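Local coordinates for protein acetyl-CoA acetyltransferase (Elizabethkingia anophelis NUHP1, PDB 6BN2) that probably catalyses the reversible condensation of two acetyl-CoA molecules to acetoacetyl-CoA and free coenzyme A, as thiolases of this class do, at residues L313-I318 with L338-A343; I49-A54 with V265-E270; S98-V103 with A383-G388. All coordinates share one frame; numbering follows the deposited sequence. Where two conformers were deposited one is given.

Interaction 1: residues L313-I318 with L338-A343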
ATOM      1  N   LEU A 313     -26.463  -7.262 -11.841  1.00 18.83           N
ATOM      2  CA  LEU A 313     -26.318  -8.412 -12.715  1.00 17.92           C
ATOM      3  C   LEU A 313     -26.422  -9.687 -11.888  1.00 20.67           C
ATOM      4  O   LEU A 313     -26.246  -9.681 -10.672  1.00 21.80           O
ATOM      5  CB  LEU A 313     -24.973  -8.395 -13.464  1.00 18.59           C
ATOM      6  CG  LEU A 313     -24.805  -7.258 -14.464  1.00 18.91           C
ATOM      7  CD1 LEU A 313     -23.370  -7.267 -14.989  1.00 22.47           C
ATOM      8  CD2 LEU A 313     -25.809  -7.410 -15.612  1.00 21.87           C
ATOM      9  N   THR A 314     -26.735 -10.783 -12.562  1.00 20.67           N
ATOM     10  CA  THR A 314     -26.726 -12.086 -11.924  1.00 17.74           C
ATOM     11  C   THR A 314     -25.552 -12.895 -12.438  1.00 18.71           C
ATOM     12  O   THR A 314     -24.915 -12.555 -13.439  1.00 20.28           O
ATOM     13  CB  THR A 314     -28.023 -12.853 -12.192  1.00 17.77           C
ATOM     14  OG1 THR A 314     -28.076 -13.203 -13.587  1.00 21.25           O
ATOM     15  CG2 THR A 314     -29.236 -12.009 -11.833  1.00 20.01           C
ATOM     16  N   ILE A 315     -25.294 -14.010 -11.757  1.00 17.80           N
ATOM     17  CA  ILE A 315     -24.183 -14.858 -12.169  1.00 20.77           C
ATOM     18  C   ILE A 315     -24.397 -15.387 -13.586  1.00 20.71           C
ATOM     19  O   ILE A 315     -23.427 -15.576 -14.334  1.00 21.24           O
ATOM     20  CB  ILE A 315     -23.970 -15.978 -11.129  1.00 24.83           C
ATOM     21  CG1 ILE A 315     -22.583 -16.596 -11.302  1.00 26.56           C
ATOM     22  CG2 ILE A 315     -25.067 -17.021 -11.214  1.00 23.16           C
ATOM     23  CD1 ILE A 315     -21.774 -16.627 -10.041  1.00 37.43           C
ATOM     24  N   ASN A 316     -25.659 -15.574 -14.003  1.00 18.80           N
ATOM     25  CA  ASN A 316     -25.961 -16.015 -15.364  1.00 20.95           C
ATOM     26  C   ASN A 316     -25.621 -14.971 -16.419  1.00 22.99           C
ATOM     27  O   ASN A 316     -25.523 -15.319 -17.601  1.00 25.90           O
ATOM     28  CB  ASN A 316     -27.439 -16.381 -15.489  1.00 24.33           C
ATOM     29  CG  ASN A 316     -27.697 -17.848 -15.212  1.00 31.14           C
ATOM     30  OD1 ASN A 316     -26.808 -18.567 -14.743  1.00 35.02           O
ATOM     31  ND2 ASN A 316     -28.911 -18.304 -15.504  1.00 38.07           N
ATOM     32  N   ASP A 317     -25.463 -13.705 -16.033  1.00 20.11           N
ATOM     33  CA  ASP A 317     -25.106 -12.663 -16.992  1.00 20.80           C
ATOM     34  C   ASP A 317     -23.622 -12.650 -17.332  1.00 21.65           C
ATOM     35  O   ASP A 317     -23.228 -11.963 -18.282  1.00 20.89           O
ATOM     36  CB  ASP A 317     -25.515 -11.295 -16.440  1.00 21.94           C
ATOM     37  CG  ASP A 317     -27.025 -11.131 -16.365  1.00 21.88           C
ATOM     38  OD1 ASP A 317     -27.711 -11.318 -17.395  1.00 24.31           O
ATOM     39  OD2 ASP A 317     -27.555 -10.844 -15.272  1.00 24.13           O
ATOM     40  N   ILE A 318     -22.794 -13.372 -16.589  1.00 17.89           N
ATOM     41  CA  ILE A 318     -21.351 -13.343 -16.801  1.00 15.58           C
ATOM     42  C   ILE A 318     -20.973 -14.412 -17.817  1.00 19.67           C
ATOM     43  O   ILE A 318     -21.332 -15.586 -17.660  1.00 21.21           O
ATOM     44  CB  ILE A 318     -20.591 -13.563 -15.487  1.00 16.81           C
ATOM     45  CG1 ILE A 318     -21.019 -12.544 -14.421  1.00 18.78           C
ATOM     46  CG2 ILE A 318     -19.090 -13.512 -15.767  1.00 19.13           C
ATOM     47  CD1 ILE A 318     -20.790 -11.073 -14.824  1.00 20.21           C
ATOM     48  N   LEU A 338     -20.119 -21.656  -6.244  1.00 18.24           N
ATOM     49  CA  LEU A 338     -20.891 -20.779  -7.114  1.00 19.36           C
ATOM     50  C   LEU A 338     -21.606 -21.529  -8.225  1.00 20.82           C
ATOM     51  O   LEU A 338     -22.420 -20.924  -8.931  1.00 21.89           O
ATOM     52  CB  LEU A 338     -19.975 -19.712  -7.733  1.00 17.16           C
ATOM     53  CG  LEU A 338     -19.362 -18.729  -6.743  1.00 17.60           C
ATOM     54  CD1 LEU A 338     -18.265 -17.907  -7.439  1.00 21.22           C
ATOM     55  CD2 LEU A 338     -20.447 -17.829  -6.169  1.00 21.86           C
ATOM     56  N   GLY A 339     -21.324 -22.817  -8.402  1.00 17.42           N
ATOM     57  CA  GLY A 339     -21.988 -23.581  -9.440  1.00 18.43           C
ATOM     58  C   GLY A 339     -21.532 -23.216 -10.831  1.00 24.49           C
ATOM     59  O   GLY A 339     -22.316 -23.310 -11.781  1.00 25.67           O
ATOM     60  N   LEU A 340     -20.280 -22.812 -10.979  1.00 20.97           N
ATOM     61  CA  LEU A 340     -19.804 -22.324 -12.265  1.00 22.79           C
ATOM     62  C   LEU A 340     -19.439 -23.466 -13.196  1.00 26.34           C
ATOM     63  O   LEU A 340     -18.932 -24.508 -12.779  1.00 26.31           O
ATOM     64  CB  LEU A 340     -18.589 -21.424 -12.089  1.00 20.22           C
ATOM     65  CG  LEU A 340     -18.780 -20.222 -11.160  1.00 22.93           C
ATOM     66  CD1 LEU A 340     -17.536 -19.388 -11.182  1.00 24.19           C
ATOM     67  CD2 LEU A 340     -19.987 -19.409 -11.585  1.00 29.76           C
ATOM     68  N   ASP A 341     -19.701 -23.242 -14.477  1.00 25.13           N
ATOM     69  CA  ASP A 341     -19.248 -24.128 -15.537  1.00 24.34           C
ATOM     70  C   ASP A 341     -17.742 -23.963 -15.724  1.00 23.13           C
ATOM     71  O   ASP A 341     -17.282 -22.885 -16.098  1.00 22.17           O
ATOM     72  CB  ASP A 341     -19.990 -23.770 -16.820  1.00 30.32           C
ATOM     73  CG  ASP A 341     -19.635 -24.665 -17.983  1.00 37.14           C
ATOM     74  OD1 ASP A 341     -20.346 -24.563 -19.007  1.00 44.09           O
ATOM     75  OD2 ASP A 341     -18.687 -25.478 -17.883  1.00 31.13           O
ATOM     76  N   ALA A 342     -16.974 -25.034 -15.493  1.00 25.00           N
ATOM     77  CA  ALA A 342     -15.523 -24.923 -15.607  1.00 26.38           C
ATOM     78  C   ALA A 342     -15.072 -24.528 -17.013  1.00 27.25           C
ATOM     79  O   ALA A 342     -13.968 -24.000 -17.175  1.00 25.21           O
ATOM     80  CB  ALA A 342     -14.868 -26.235 -15.184  1.00 35.10           C
ATOM     81  N   ALA A 343     -15.904 -24.748 -18.034  1.00 22.14           N
ATOM     82  CA  ALA A 343     -15.564 -24.343 -19.391  1.00 22.23           C
ATOM     83  C   ALA A 343     -15.587 -22.836 -19.587  1.00 23.21           C
ATOM     84  O   ALA A 343     -15.151 -22.364 -20.646  1.00 24.26           O
ATOM     85  CB  ALA A 343     -16.523 -24.983 -20.392  1.00 26.20           C
TER
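Ile315 meets Leu338 and Leu340 mainly with its terminal methyl, CD1. The tight spot is Ile315 CD1 against Leu340 CD2, at 3.6 Å. The two chains cross obliquely, and Ile315 CG1 also lies 3.8 Å from Leu340 CD2. The fit is looser toward the helix end, where Ile315 CD1 stays 4.3 Å from Leu338 CB. CG1 of Ile315 is anti to the backbone N, which sends it across the gap between the loops. Its chi2 of 127° is far from a staggered value, so this packing may cost some torsional strain.

The inner side of the patch is covered by strand 320-323, where Phe321 touches both Ile315 and Leu340. Leu308 of helix 300-311 also packs on Ile315. Ile315, Leu338 and Leu340 all remain partly exposed, so the contact lies at the surface.

Each loop holds its own shape. Asp317 OD2 takes two bonds from Thr314, one from N at 2.8 Å and one from OG1 at 2.9 Å. The first uses the anti lone pair. The second comes from above the carboxylate plane. On the other side, Gly339 is the C-prime residue of the Schellman motif that ends helix 328-338, and Asp341 OD2 accepts from Ala343 N in an Asx turn. Gly339 binds calcium in a structure of this protein, and here a calcium ion lies about 6 Å from the side chain of Leu340.

No hydrogen bond crosses between the loops, and the bonds of the two aspartates stay within their own segments. The contact is small and purely apolar, with no directional bond to fix the spacing of the two segments.

Interaction 2: residues I49-A54 with V265-E270; sequences INLNPA and VLMSKE
Leu51 and Met267 meet end to end. Leu51 starts from the loop that follows helix 34-48, and Met267 from strand 258-268. Leu51 CG is anti to the backbone N, with chi1 at -175°, and this carries the isobutyl group toward the strand. Its CB has no close partner on the strand but lies against Ile49 of the same loop, with Leu51 CB 3.9 Å from Ile49 CD1. CG is still 4.5 Å from Met267 CE. The branch beyond CG makes the contact. Both CD1 and CD2 of Leu51 lie 3.8 Å from Met267 CE, so the methionine methyl sits against the fork of the leucine. CD2 alone turns further along the strand and comes to 4.2 Å from Val265 CG1.

Met267 bridges the gap because its chain is extended beyond CG. Only its terminal methyl needs to touch. Val265 and Met267 both point at the loop, as alternate residues of a strand do. Leu266 between them packs on Ala106 and Ala107 of helix 98-111.

The loop is shaped by a Schellman motif and an Asx turn. Asn50, with positive phi, is the C-prime residue of the Schellman motif, which closes the preceding helix. Asn52 OD1 then accepts from Ala54 N at 3.0 Å in the Asx turn, with the donor above the carbonyl plane. On the other segment, Ser268 is the N-cap of helix 269-274, and its OG bonds to Lys271 N and to Glu116.

All three touching side chains are buried. The arrangement belongs to the layered alpha/beta thiolase fold: a helix-to-strand connection of the N-terminal domain packs on a strand flanked by strands 117-125 and 12-24.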
ATOM      1  N   ILE A  49      -1.208   2.570 -26.529  1.00 21.83           N
ATOM      2  CA  ILE A  49      -2.120   3.618 -26.955  1.00 22.83           C
ATOM      3  C   ILE A  49      -1.390   4.917 -27.281  1.00 23.81           C
ATOM      4  O   ILE A  49      -2.032   5.960 -27.435  1.00 25.16           O
ATOM      5  CB  ILE A  49      -3.216   3.850 -25.899  1.00 24.97           C
ATOM      6  CG1 ILE A  49      -2.593   4.035 -24.510  1.00 22.00           C
ATOM      7  CG2 ILE A  49      -4.163   2.652 -25.867  1.00 26.73           C
ATOM      8  CD1 ILE A  49      -3.581   4.488 -23.443  1.00 24.30           C
ATOM      9  N   ASN A  50      -0.056   4.864 -27.391  1.00 22.06           N
ATOM     10  CA  ASN A  50       0.769   6.032 -27.709  0.61 22.09           C
ATOM     11  C   ASN A  50       0.423   7.214 -26.808  1.00 21.50           C
ATOM     12  O   ASN A  50       0.311   8.354 -27.255  1.00 24.42           O
ATOM     13  CB  ASN A  50       0.630   6.417 -29.185  0.61 24.27           C
ATOM     14  CG  ASN A  50       1.744   7.338 -29.654  0.61 26.39           C
ATOM     15  OD1 ASN A  50       2.852   7.318 -29.113  0.61 28.08           O
ATOM     16  ND2 ASN A  50       1.453   8.153 -30.658  0.61 28.90           N
ATOM     17  N   LEU A  51       0.261   6.941 -25.515  1.00 17.80           N
ATOM     18  CA  LEU A  51      -0.225   7.965 -24.598  1.00 20.74           C
ATOM     19  C   LEU A  51       0.915   8.856 -24.122  1.00 22.36           C
ATOM     20  O   LEU A  51       1.958   8.362 -23.678  1.00 22.64           O
ATOM     21  CB  LEU A  51      -0.917   7.324 -23.389  1.00 19.59           C
ATOM     22  CG  LEU A  51      -1.567   8.322 -22.421  1.00 18.12           C
ATOM     23  CD1 LEU A  51      -2.701   9.100 -23.081  1.00 19.74           C
ATOM     24  CD2 LEU A  51      -2.079   7.588 -21.188  1.00 19.55           C
ATOM     25  N   ASN A  52       0.711  10.165 -24.215  1.00 21.90           N
ATOM     26  CA  ASN A  52       1.623  11.134 -23.610  1.00 21.02           C
ATOM     27  C   ASN A  52       1.728  10.822 -22.120  1.00 20.88           C
ATOM     28  O   ASN A  52       0.710  10.886 -21.419  1.00 19.98           O
ATOM     29  CB  ASN A  52       1.084  12.548 -23.845  1.00 20.94           C
ATOM     30  CG  ASN A  52       1.931  13.633 -23.192  1.00 27.54           C
ATOM     31  OD1 ASN A  52       2.907  13.360 -22.497  1.00 25.07           O
ATOM     32  ND2 ASN A  52       1.554  14.883 -23.428  1.00 39.69           N
ATOM     33  N   PRO A  53       2.912  10.470 -21.602  1.00 18.29           N
ATOM     34  CA  PRO A  53       3.004  10.081 -20.184  0.57 18.43           C
ATOM     35  C   PRO A  53       2.503  11.150 -19.227  1.00 17.75           C
ATOM     36  O   PRO A  53       2.049  10.815 -18.118  1.00 19.71           O
ATOM     37  CB  PRO A  53       4.502   9.807 -20.002  0.57 20.00           C
ATOM     38  CG  PRO A  53       4.969   9.404 -21.378  0.57 19.93           C
ATOM     39  CD  PRO A  53       4.185  10.270 -22.318  0.57 21.64           C
ATOM     40  N   ALA A  54       2.558  12.426 -19.620  1.00 18.22           N
ATOM     41  CA  ALA A  54       2.115  13.476 -18.711  1.00 21.40           C
ATOM     42  C   ALA A  54       0.603  13.500 -18.524  1.00 20.81           C
ATOM     43  O   ALA A  54       0.112  14.245 -17.664  1.00 20.75           O
ATOM     44  CB  ALA A  54       2.605  14.844 -19.195  1.00 24.00           C
ATOM     45  N   VAL A 265      -4.269   1.160 -17.850  1.00 14.16           N
ATOM     46  CA  VAL A 265      -4.571   2.586 -17.844  1.00 13.84           C
ATOM     47  C   VAL A 265      -6.081   2.738 -17.806  1.00 13.26           C
ATOM     48  O   VAL A 265      -6.785   2.161 -18.643  1.00 14.99           O
ATOM     49  CB  VAL A 265      -3.981   3.314 -19.062  1.00 15.43           C
ATOM     50  CG1 VAL A 265      -4.411   4.782 -19.010  1.00 16.16           C
ATOM     51  CG2 VAL A 265      -2.435   3.210 -19.088  1.00 16.78           C
ATOM     52  N   LEU A 266      -6.570   3.493 -16.820  1.00 14.49           N
ATOM     53  CA  LEU A 266      -7.980   3.805 -16.631  0.50 14.93           C
ATOM     54  C   LEU A 266      -8.252   5.253 -17.012  1.00 15.72           C
ATOM     55  O   LEU A 266      -7.427   6.134 -16.741  1.00 15.26           O
ATOM     56  CB  LEU A 266      -8.376   3.594 -15.170  0.50 11.87           C
ATOM     57  CG  LEU A 266      -8.999   2.276 -14.719  0.50 12.66           C
ATOM     58  CD1 LEU A 266      -8.273   1.094 -15.261  0.50 17.78           C
ATOM     59  CD2 LEU A 266      -9.045   2.246 -13.194  0.50 14.04           C
ATOM     60  N   MET A 267      -9.422   5.515 -17.590  1.00 15.76           N
ATOM     61  CA  MET A 267      -9.771   6.875 -17.972  1.00 16.63           C
ATOM     62  C   MET A 267     -11.256   7.117 -17.788  1.00 18.03           C
ATOM     63  O   MET A 267     -12.074   6.200 -17.899  1.00 17.29           O
ATOM     64  CB  MET A 267      -9.446   7.183 -19.441  1.00 18.45           C
ATOM     65  CG  MET A 267      -7.996   7.458 -19.708  1.00 20.17           C
ATOM     66  SD  MET A 267      -7.701   7.875 -21.417  1.00 19.40           S
ATOM     67  CE  MET A 267      -5.898   7.898 -21.378  1.00 21.49           C
ATOM     68  N   SER A 268     -11.589   8.383 -17.560  1.00 17.27           N
ATOM     69  CA  SER A 268     -12.964   8.836 -17.693  1.00 17.53           C
ATOM     70  C   SER A 268     -13.393   8.834 -19.160  1.00 18.33           C
ATOM     71  O   SER A 268     -12.572   8.831 -20.086  1.00 19.03           O
ATOM     72  CB  SER A 268     -13.120  10.245 -17.129  1.00 18.84           C
ATOM     73  OG  SER A 268     -12.421  11.178 -17.942  1.00 18.42           O
ATOM     74  N   LYS A 269     -14.711   8.856 -19.361  1.00 19.73           N
ATOM     75  CA  LYS A 269     -15.262   8.972 -20.711  1.00 21.57           C
ATOM     76  C   LYS A 269     -14.771  10.238 -21.395  1.00 23.08           C
ATOM     77  O   LYS A 269     -14.347  10.217 -22.560  1.00 24.95           O
ATOM     78  CB  LYS A 269     -16.789   8.954 -20.641  1.00 23.66           C
ATOM     79  CG  LYS A 269     -17.490   9.115 -21.998  1.00 29.95           C
ATOM     80  CD  LYS A 269     -18.973   8.792 -21.866  1.00 36.95           C
ATOM     81  CE  LYS A 269     -19.718   9.022 -23.171  1.00 46.17           C
ATOM     82  NZ  LYS A 269     -19.821  10.472 -23.478  1.00 55.00           N
ATOM     83  N   GLU A 270     -14.824  11.366 -20.680  1.00 21.04           N
ATOM     84  CA  GLU A 270     -14.450  12.636 -21.280  1.00 26.14           C
ATOM     85  C   GLU A 270     -12.992  12.622 -21.720  1.00 22.44           C
ATOM     86  O   GLU A 270     -12.663  13.072 -22.821  1.00 23.19           O
ATOM     87  CB  GLU A 270     -14.722  13.763 -20.284  1.00 33.66           C
ATOM     88  CG  GLU A 270     -14.385  15.144 -20.774  1.00 52.31           C
ATOM     89  CD  GLU A 270     -14.629  16.197 -19.708  1.00 67.32           C
ATOM     90  OE1 GLU A 270     -15.296  15.878 -18.698  1.00 72.86           O
ATOM     91  OE2 GLU A 270     -14.147  17.337 -19.874  1.00 72.03           O
TER

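Interaction 3: residues S98-V103 with A383-G388; sequences SGMKAV and AAICNG
Met100 reaches Ala383 and Ile385 through an extended chain with a bent end. CG is anti to the backbone N, with chi1 at -176°, and the chain turns at chi3, -67°, which swings CE onto Ala383. This is a helix-on-sheet contact of the thiolase fold. Helix 98-111 begins just after S-acetylated Cys96, the predicted acyl-thioester residue, and strand 380-387 leads into the C-terminal part of the active site. The axes of 98-103 and 383-387 come within 9.1 Å, and their N-to-C directions make 126°.

Met100 CE does most of the touching. It lies 3.8 Å from Ala383 CB and 3.7 Å from Ala383 O, over the start of the segment. On the Ile385 side it is 4.0 Å from CG2. The side chains of Met100 and Ile385 run antiparallel past one another, so Ile385 CG2 also lies 4.1 Å from Met100 CB, near the base of the chain. The contact itself has no hydrogen bond.

The strand also carries Cys386, a predicted proton acceptor. His356, another, has its side chain about 5 Å from that of Ile385. Lys101 of the helix forms salt bridges with Asp288 and with Asp58 of the second subunit. Gly388 N hydrogen-bonds to the acetyl oxygen on Cys96, consistent with an oxyanion-hole role. Beside it, Asn387 ND2 donates to Gly388 O at 3.0 Å, approaching from above the carbonyl plane.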
ATOM      1  N   SER A  98      -3.657  -7.462  -4.068  1.00 10.65           N
ATOM      2  CA  SER A  98      -3.075  -6.121  -4.223  1.00 11.91           C
ATOM      3  C   SER A  98      -3.298  -5.514  -5.607  1.00 12.08           C
ATOM      4  O   SER A  98      -3.684  -4.352  -5.717  1.00 11.39           O
ATOM      5  CB  SER A  98      -1.574  -6.152  -3.934  1.00 11.35           C
ATOM      6  OG  SER A  98      -1.348  -6.504  -2.581  1.00 10.45           O
ATOM      7  N   GLY A  99      -2.996  -6.254  -6.677  1.00 11.78           N
ATOM      8  CA  GLY A  99      -3.128  -5.659  -8.004  1.00 10.75           C
ATOM      9  C   GLY A  99      -4.571  -5.351  -8.362  1.00 12.16           C
ATOM     10  O   GLY A  99      -4.851  -4.379  -9.073  1.00 12.61           O
ATOM     11  N   MET A 100      -5.513  -6.169  -7.876  1.00  9.75           N
ATOM     12  CA  MET A 100      -6.914  -5.855  -8.143  1.00 10.70           C
ATOM     13  C   MET A 100      -7.368  -4.670  -7.305  1.00 11.80           C
ATOM     14  O   MET A 100      -8.099  -3.803  -7.797  1.00 12.04           O
ATOM     15  CB  MET A 100      -7.793  -7.082  -7.878  1.00 10.22           C
ATOM     16  CG  MET A 100      -9.279  -6.822  -8.234  1.00 12.31           C
ATOM     17  SD  MET A 100     -10.319  -8.287  -8.159  1.00 13.51           S
ATOM     18  CE  MET A 100      -9.663  -9.257  -9.527  1.00 13.66           C
ATOM     19  N   LYS A 101      -6.942  -4.622  -6.036  1.00 11.83           N
ATOM     20  CA  LYS A 101      -7.293  -3.496  -5.175  1.00 11.90           C
ATOM     21  C   LYS A 101      -6.734  -2.195  -5.737  1.00 11.18           C
ATOM     22  O   LYS A 101      -7.383  -1.149  -5.658  1.00 11.73           O
ATOM     23  CB  LYS A 101      -6.766  -3.755  -3.759  1.00 12.02           C
ATOM     24  CG  LYS A 101      -7.191  -2.695  -2.719  1.00 10.40           C
ATOM     25  CD  LYS A 101      -8.721  -2.602  -2.589  1.00 12.21           C
ATOM     26  CE  LYS A 101      -9.086  -1.702  -1.386  1.00 13.57           C
ATOM     27  NZ  LYS A 101     -10.579  -1.645  -1.216  1.00 15.30           N
ATOM     28  N   ALA A 102      -5.538  -2.246  -6.332  1.00 12.13           N
ATOM     29  CA  ALA A 102      -4.993  -1.059  -6.997  1.00 11.79           C
ATOM     30  C   ALA A 102      -5.936  -0.559  -8.087  1.00 12.65           C
ATOM     31  O   ALA A 102      -6.198   0.646  -8.194  1.00 12.84           O
ATOM     32  CB  ALA A 102      -3.615  -1.372  -7.597  1.00 10.92           C
ATOM     33  N   VAL A 103      -6.434  -1.471  -8.926  1.00 11.83           N
ATOM     34  CA  VAL A 103      -7.362  -1.083  -9.991  1.00 11.92           C
ATOM     35  C   VAL A 103      -8.655  -0.519  -9.412  1.00 12.09           C
ATOM     36  O   VAL A 103      -9.183   0.485  -9.905  1.00 12.14           O
ATOM     37  CB  VAL A 103      -7.641  -2.285 -10.911  1.00 11.08           C
ATOM     38  CG1 VAL A 103      -8.804  -1.961 -11.871  1.00 12.37           C
ATOM     39  CG2 VAL A 103      -6.367  -2.665 -11.684  1.00 12.13           C
ATOM     40  N   ALA A 383     -13.685 -11.132 -12.576  1.00 13.75           N
ATOM     41  CA  ALA A 383     -12.436 -11.657 -12.045  1.00 13.34           C
ATOM     42  C   ALA A 383     -12.479 -11.563 -10.530  1.00 14.51           C
ATOM     43  O   ALA A 383     -13.048 -10.628  -9.982  1.00 13.89           O
ATOM     44  CB  ALA A 383     -11.225 -10.877 -12.558  1.00 14.21           C
ATOM     45  N   ALA A 384     -11.857 -12.533  -9.860  1.00 12.27           N
ATOM     46  CA  ALA A 384     -11.825 -12.508  -8.400  1.00 11.64           C
ATOM     47  C   ALA A 384     -10.566 -13.198  -7.917  1.00 12.65           C
ATOM     48  O   ALA A 384     -10.036 -14.088  -8.582  1.00 13.76           O
ATOM     49  CB  ALA A 384     -13.064 -13.194  -7.792  1.00 12.66           C
ATOM     50  N   ILE A 385     -10.077 -12.769  -6.752  1.00 12.05           N
ATOM     51  CA  ILE A 385      -8.812 -13.275  -6.228  1.00 10.79           C
ATOM     52  C   ILE A 385      -8.865 -13.238  -4.706  1.00 13.94           C
ATOM     53  O   ILE A 385      -9.333 -12.260  -4.116  1.00 14.27           O
ATOM     54  CB  ILE A 385      -7.626 -12.477  -6.813  1.00 11.35           C
ATOM     55  CG1 ILE A 385      -6.273 -13.039  -6.339  1.00 12.50           C
ATOM     56  CG2 ILE A 385      -7.725 -10.965  -6.453  1.00 13.36           C
ATOM     57  CD1 ILE A 385      -5.114 -12.642  -7.292  1.00 13.83           C
ATOM     58  N   CYS A 386      -8.403 -14.322  -4.075  1.00 13.68           N
ATOM     59  CA  CYS A 386      -8.366 -14.405  -2.615  1.00 13.49           C
ATOM     60  C   CYS A 386      -7.075 -13.801  -2.064  1.00 14.48           C
ATOM     61  O   CYS A 386      -6.099 -13.592  -2.789  1.00 15.92           O
ATOM     62  CB  CYS A 386      -8.513 -15.860  -2.163  1.00 17.11           C
ATOM     63  SG  CYS A 386      -7.138 -16.959  -2.632  1.00 24.51           S
ATOM     64  N   ASN A 387      -7.069 -13.515  -0.760  1.00 12.35           N
ATOM     65  CA  ASN A 387      -5.857 -12.954  -0.165  1.00 14.77           C
ATOM     66  C   ASN A 387      -5.717 -13.357   1.303  1.00 13.36           C
ATOM     67  O   ASN A 387      -6.701 -13.591   2.016  1.00 14.22           O
ATOM     68  CB  ASN A 387      -5.768 -11.409  -0.318  1.00 13.66           C
ATOM     69  CG  ASN A 387      -6.895 -10.634   0.389  1.00 14.34           C
ATOM     70  OD1 ASN A 387      -7.869 -10.221  -0.255  1.00 14.75           O
ATOM     71  ND2 ASN A 387      -6.731 -10.369   1.693  1.00 13.97           N
ATOM     72  N   GLY A 388      -4.457 -13.438   1.740  1.00 14.39           N
ATOM     73  CA  GLY A 388      -4.172 -13.809   3.115  1.00 14.68           C
ATOM     74  C   GLY A 388      -4.855 -12.879   4.102  1.00 14.45           C
ATOM     75  O   GLY A 388      -5.054 -11.693   3.840  1.00 15.79           O
TER

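How the interactions relate
Interactions 2 and 3 are buried, whereas interaction 1 is a surface contact. All three cross-contacts are made by apolar side chains without a hydrogen bond. Interactions 2 and 3 reach the same mixed sheet, through strands 258-268 and 380-387, and they touch where Leu266, in the conformer given, packs on Val103. Interaction 3 lies nearest the middle of the chain, joins the N- and C-terminal thiolase family regions, and holds a predicted active-site residue, Cys386. Interactions 1 and 2 each stay within one family region, and both involve loops shaped by a Schellman motif and an Asx turn. Their centres are 32 Å apart. Interaction 1 comes within about 7 Å of interaction 3, between nearest atoms, without touching it.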